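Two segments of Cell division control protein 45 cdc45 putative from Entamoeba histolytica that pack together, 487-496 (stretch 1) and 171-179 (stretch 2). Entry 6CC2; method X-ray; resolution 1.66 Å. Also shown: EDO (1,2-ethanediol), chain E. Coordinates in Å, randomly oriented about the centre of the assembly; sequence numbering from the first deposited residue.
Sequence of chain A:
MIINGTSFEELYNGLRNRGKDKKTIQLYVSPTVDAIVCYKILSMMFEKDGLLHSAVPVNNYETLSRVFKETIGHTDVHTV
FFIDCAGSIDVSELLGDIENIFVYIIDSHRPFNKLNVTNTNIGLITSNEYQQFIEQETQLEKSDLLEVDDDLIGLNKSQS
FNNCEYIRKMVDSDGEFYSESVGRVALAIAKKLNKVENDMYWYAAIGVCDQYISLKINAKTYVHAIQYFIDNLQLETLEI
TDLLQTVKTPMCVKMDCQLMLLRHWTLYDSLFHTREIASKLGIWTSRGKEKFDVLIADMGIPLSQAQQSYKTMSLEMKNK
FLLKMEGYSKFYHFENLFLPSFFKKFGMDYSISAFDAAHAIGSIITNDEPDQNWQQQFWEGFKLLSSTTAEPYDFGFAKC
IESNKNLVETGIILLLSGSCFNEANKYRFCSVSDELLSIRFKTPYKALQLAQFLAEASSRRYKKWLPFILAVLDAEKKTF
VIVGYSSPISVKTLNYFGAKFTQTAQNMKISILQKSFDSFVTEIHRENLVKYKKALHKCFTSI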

# COMPACT_ATOMS: atom_id res chain seq x y z
N SER A 487 -0.35 0.47 -11.22
CA SER A 487 0.49 0.63 -10.01
C SER A 487 0.83 2.09 -9.76
O SER A 487 0.72 2.94 -10.65
CB SER A 487 1.76 -0.19 -10.15
OG SER A 487 2.68 0.46 -11.00
N PRO A 488 1.30 2.42 -8.54
CA PRO A 488 1.64 3.82 -8.26
C PRO A 488 2.72 4.39 -9.16
O PRO A 488 2.79 5.61 -9.35
CB PRO A 488 2.09 3.79 -6.78
CG PRO A 488 1.31 2.63 -6.20
CD PRO A 488 1.27 1.59 -7.32
N ILE A 489 3.59 3.55 -9.71
CA ILE A 489 4.60 4.03 -10.64
C ILE A 489 3.97 4.65 -11.87
O ILE A 489 4.56 5.54 -12.49
CB ILE A 489 5.55 2.88 -11.00
CG1 ILE A 489 6.36 2.43 -9.76
CG2 ILE A 489 6.51 3.31 -12.12
CD1 ILE A 489 7.29 3.46 -9.21
N SER A 490 2.77 4.21 -12.25
CA SER A 490 2.09 4.70 -13.44
C SER A 490 1.04 5.77 -13.14
O SER A 490 0.16 6.02 -13.97
CB SER A 490 1.42 3.55 -14.19
OG SER A 490 2.31 2.47 -14.41
N VAL A 491 1.13 6.43 -11.97
CA VAL A 491 0.05 7.34 -11.56
C VAL A 491 -0.12 8.48 -12.55
O VAL A 491 -1.23 9.01 -12.70
CB VAL A 491 0.33 7.86 -10.13
CG1 VAL A 491 1.61 8.67 -10.09
CG2 VAL A 491 -0.85 8.69 -9.59
N LYS A 492 0.95 8.89 -13.23
CA LYS A 492 0.85 10.03 -14.13
C LYS A 492 -0.10 9.77 -15.29
O LYS A 492 -0.63 10.72 -15.88
CB LYS A 492 2.24 10.40 -14.69
CG LYS A 492 3.10 11.21 -13.75
CD LYS A 492 4.35 11.73 -14.44
CE LYS A 492 4.02 12.82 -15.46
NZ LYS A 492 5.24 13.42 -16.08
N THR A 493 -0.31 8.51 -15.65
CA THR A 493 -1.18 8.16 -16.76
C THR A 493 -2.45 7.45 -16.30
O THR A 493 -3.13 6.81 -17.11
CB THR A 493 -0.43 7.29 -17.78
OG1 THR A 493 0.11 6.13 -17.15
CG2 THR A 493 0.70 8.10 -18.42
N LEU A 494 -2.78 7.55 -15.01
CA LEU A 494 -3.95 6.85 -14.49
C LEU A 494 -5.24 7.43 -15.05
O LEU A 494 -6.18 6.68 -15.32
CB LEU A 494 -3.95 6.91 -12.97
CG LEU A 494 -5.17 6.30 -12.28
CD1 LEU A 494 -5.35 4.85 -12.65
CD2 LEU A 494 -5.05 6.45 -10.78
N ASN A 495 -5.30 8.76 -15.21
CA ASN A 495 -6.47 9.37 -15.83
C ASN A 495 -6.79 8.70 -17.15
O ASN A 495 -7.94 8.33 -17.42
CB ASN A 495 -6.24 10.87 -16.06
CG ASN A 495 -6.48 11.70 -14.84
OD1 ASN A 495 -7.00 11.21 -13.84
ND2 ASN A 495 -6.13 12.98 -14.91
N TYR A 496 -5.78 8.58 -18.02
CA TYR A 496 -6.00 8.04 -19.35
C TYR A 496 -6.36 6.57 -19.29
O TYR A 496 -7.28 6.12 -19.99
CB TYR A 496 -4.75 8.27 -20.21
CG TYR A 496 -4.91 7.88 -21.66
CD1 TYR A 496 -5.42 8.78 -22.59
CD2 TYR A 496 -4.53 6.62 -22.11
CE1 TYR A 496 -5.57 8.43 -23.92
CE2 TYR A 496 -4.68 6.26 -23.45
CZ TYR A 496 -5.19 7.17 -24.34
OH TYR A 496 -5.34 6.82 -25.67
C1 EDO E . 9.70 13.09 -3.20
O1 EDO E . 8.66 13.63 -4.02
C2 EDO E . 9.09 12.45 -1.95
O2 EDO E . 8.19 11.40 -2.32
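Stretch 2 (171-179) VDSDGEFYS

Stretch 2 lies on stretch 1 as a largely extended segment, interrupted at Asp-174 and Glu-176, running in the opposite direction to a 3-10 segment and the helix start that follows, held by a two-point hydrogen-bond clamp from one asparagine at one end and by apolar packing against a tyrosine at the other. The two segments are more than 300 residues apart in sequence and bury 461 Å² between them, counting both sides. Stretch 1 is compact: a 3-10 segment covers 488-492, with backbone bonds such as Val-491 N to Pro-488 O (3.2 Å) and Leu-494 N to Val-491 O (3.1 Å), and Leu-494 to Tyr-496 are helical, the helix continuing later in the chain. Stretch 2 is mostly loop, with a brief strand at Phe-177 and Tyr-178. The order of contacts is reversed between the two: Asp-172 and Ser-173 meet Asn-495, Glu-176 meets Lys-492, and Tyr-178 reaches Val-491 and Pro-488. The CA atoms of Lys-492 and Glu-176 approach to 4.5 Å, those of Asn-495 and Asp-172 to 5.6 Å.

The polar end depends on the Asn-495 side chain, whose CA-to-CB bond points toward stretch 2. Its carboxamide uses both its acceptor and its donor on the backbone of Ser-173: Ser-173 N donates to Asn-495 OD1 at 2.8 Å in an almost linear bond, and Asn-495 ND2 donates to Ser-173 O at 2.5 Å, a short bond with a more bent angle of 133°. One side chain thus satisfies the amide and carbonyl of a single residue, much as a neighbouring strand would. Close by, a water donates to both Asp-172 OD1 (3.2 Å) and Asn-495 O (3.0 Å), adding a bridge from the neighbouring Asp-172 to the backbone of Asn-495.

After the break at Asp-174 the chain reaches Gly-175, whose N donates to Ser-173 OG at 2.8 Å. A second water lies within reach of Gly-175 O (3.2 Å) and Val-491 O (2.7 Å), two carbonyl oxygens that cannot bond each other directly. At Glu-176 the contact is chiefly between aliphatic carbon and backbone: Lys-492 CG sits 3.2 Å from Glu-176 O, and Val-491 CG1 3.5 Å from the same oxygen. Lys-492 NZ and Glu-176 OE1 remain 4.5 Å apart, too far for a salt bridge.

In the strand, the CA-to-CB bond of Phe-177 points away from stretch 1, that of Tyr-178 toward it. Tyr-178 CE1 lies 3.7 Å from Pro-488 CB and 4.0 Å from Val-491 CG1, so proline and valine, one turn apart, share the same ring. Tyr-178 OH rests between the two, 3.7 Å from Pro-488 CB and 3.8 Å from Val-491 CG2.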

# COMPACT_ATOMS: atom_id res chain seq x y z
N VAL A 171 -13.53 10.31 -12.92
CA VAL A 171 -13.05 11.27 -11.94
C VAL A 171 -11.59 11.59 -12.21
O VAL A 171 -10.69 10.92 -11.71
CB VAL A 171 -13.24 10.74 -10.51
CG1 VAL A 171 -13.07 11.87 -9.50
CG2 VAL A 171 -14.59 10.07 -10.35
N ASP A 172 -11.35 12.63 -13.01
CA ASP A 172 -9.99 13.00 -13.39
C ASP A 172 -9.22 13.55 -12.19
O ASP A 172 -9.74 14.36 -11.41
CB ASP A 172 -10.01 14.02 -14.52
CG ASP A 172 -10.41 13.42 -15.85
OD1 ASP A 172 -10.14 12.22 -16.06
OD2 ASP A 172 -11.01 14.15 -16.67
N SER A 173 -7.97 13.13 -12.06
CA SER A 173 -7.09 13.60 -11.01
C SER A 173 -5.88 14.29 -11.62
O SER A 173 -5.39 13.90 -12.68
CB SER A 173 -6.62 12.45 -10.12
OG SER A 173 -5.51 12.86 -9.34
N ASP A 174 -5.41 15.34 -10.94
CA ASP A 174 -4.18 16.01 -11.33
C ASP A 174 -2.94 15.31 -10.79
O ASP A 174 -1.83 15.80 -11.01
CB ASP A 174 -4.19 17.46 -10.85
CG ASP A 174 -5.21 18.31 -11.59
OD1 ASP A 174 -5.49 18.02 -12.77
OD2 ASP A 174 -5.74 19.27 -10.99
N GLY A 175 -3.11 14.18 -10.10
CA GLY A 175 -1.98 13.57 -9.42
C GLY A 175 -0.91 13.11 -10.39
O GLY A 175 -1.20 12.53 -11.44
N GLU A 176 0.35 13.39 -10.03
CA GLU A 176 1.50 12.97 -10.82
C GLU A 176 2.58 12.29 -10.00
O GLU A 176 3.45 11.64 -10.58
CB GLU A 176 2.14 14.16 -11.57
CG GLU A 176 1.23 14.83 -12.58
CD GLU A 176 1.88 16.03 -13.26
OE1 GLU A 176 3.12 16.14 -13.21
OE2 GLU A 176 1.14 16.85 -13.84
N PHE A 177 2.58 12.42 -8.68
CA PHE A 177 3.57 11.77 -7.84
C PHE A 177 3.07 11.81 -6.41
O PHE A 177 1.98 12.33 -6.14
CB PHE A 177 4.95 12.43 -7.98
CG PHE A 177 4.95 13.90 -7.66
CD1 PHE A 177 4.65 14.81 -8.64
CD2 PHE A 177 5.24 14.34 -6.38
CE1 PHE A 177 4.64 16.16 -8.36
CE2 PHE A 177 5.24 15.70 -6.11
CZ PHE A 177 4.93 16.59 -7.09
N TYR A 178 3.84 11.21 -5.50
CA TYR A 178 3.49 11.11 -4.10
C TYR A 178 4.50 11.86 -3.25
O TYR A 178 5.72 11.77 -3.48
CB TYR A 178 3.41 9.65 -3.61
CG TYR A 178 2.41 8.82 -4.38
CD1 TYR A 178 2.76 8.22 -5.59
CD2 TYR A 178 1.14 8.65 -3.92
CE1 TYR A 178 1.85 7.49 -6.30
CE2 TYR A 178 0.22 7.89 -4.62
CZ TYR A 178 0.59 7.32 -5.82
OH TYR A 178 -0.33 6.57 -6.53
N SER A 179 3.99 12.63 -2.30
CA SER A 179 4.81 13.40 -1.37
C SER A 179 4.67 12.83 0.04
O SER A 179 4.49 11.62 0.22
CB SER A 179 4.42 14.87 -1.45
OG SER A 179 5.36 15.68 -0.74
O HOH W 1 -10.17 9.05 -15.56
O HOH W 2 -3.37 10.20 -11.50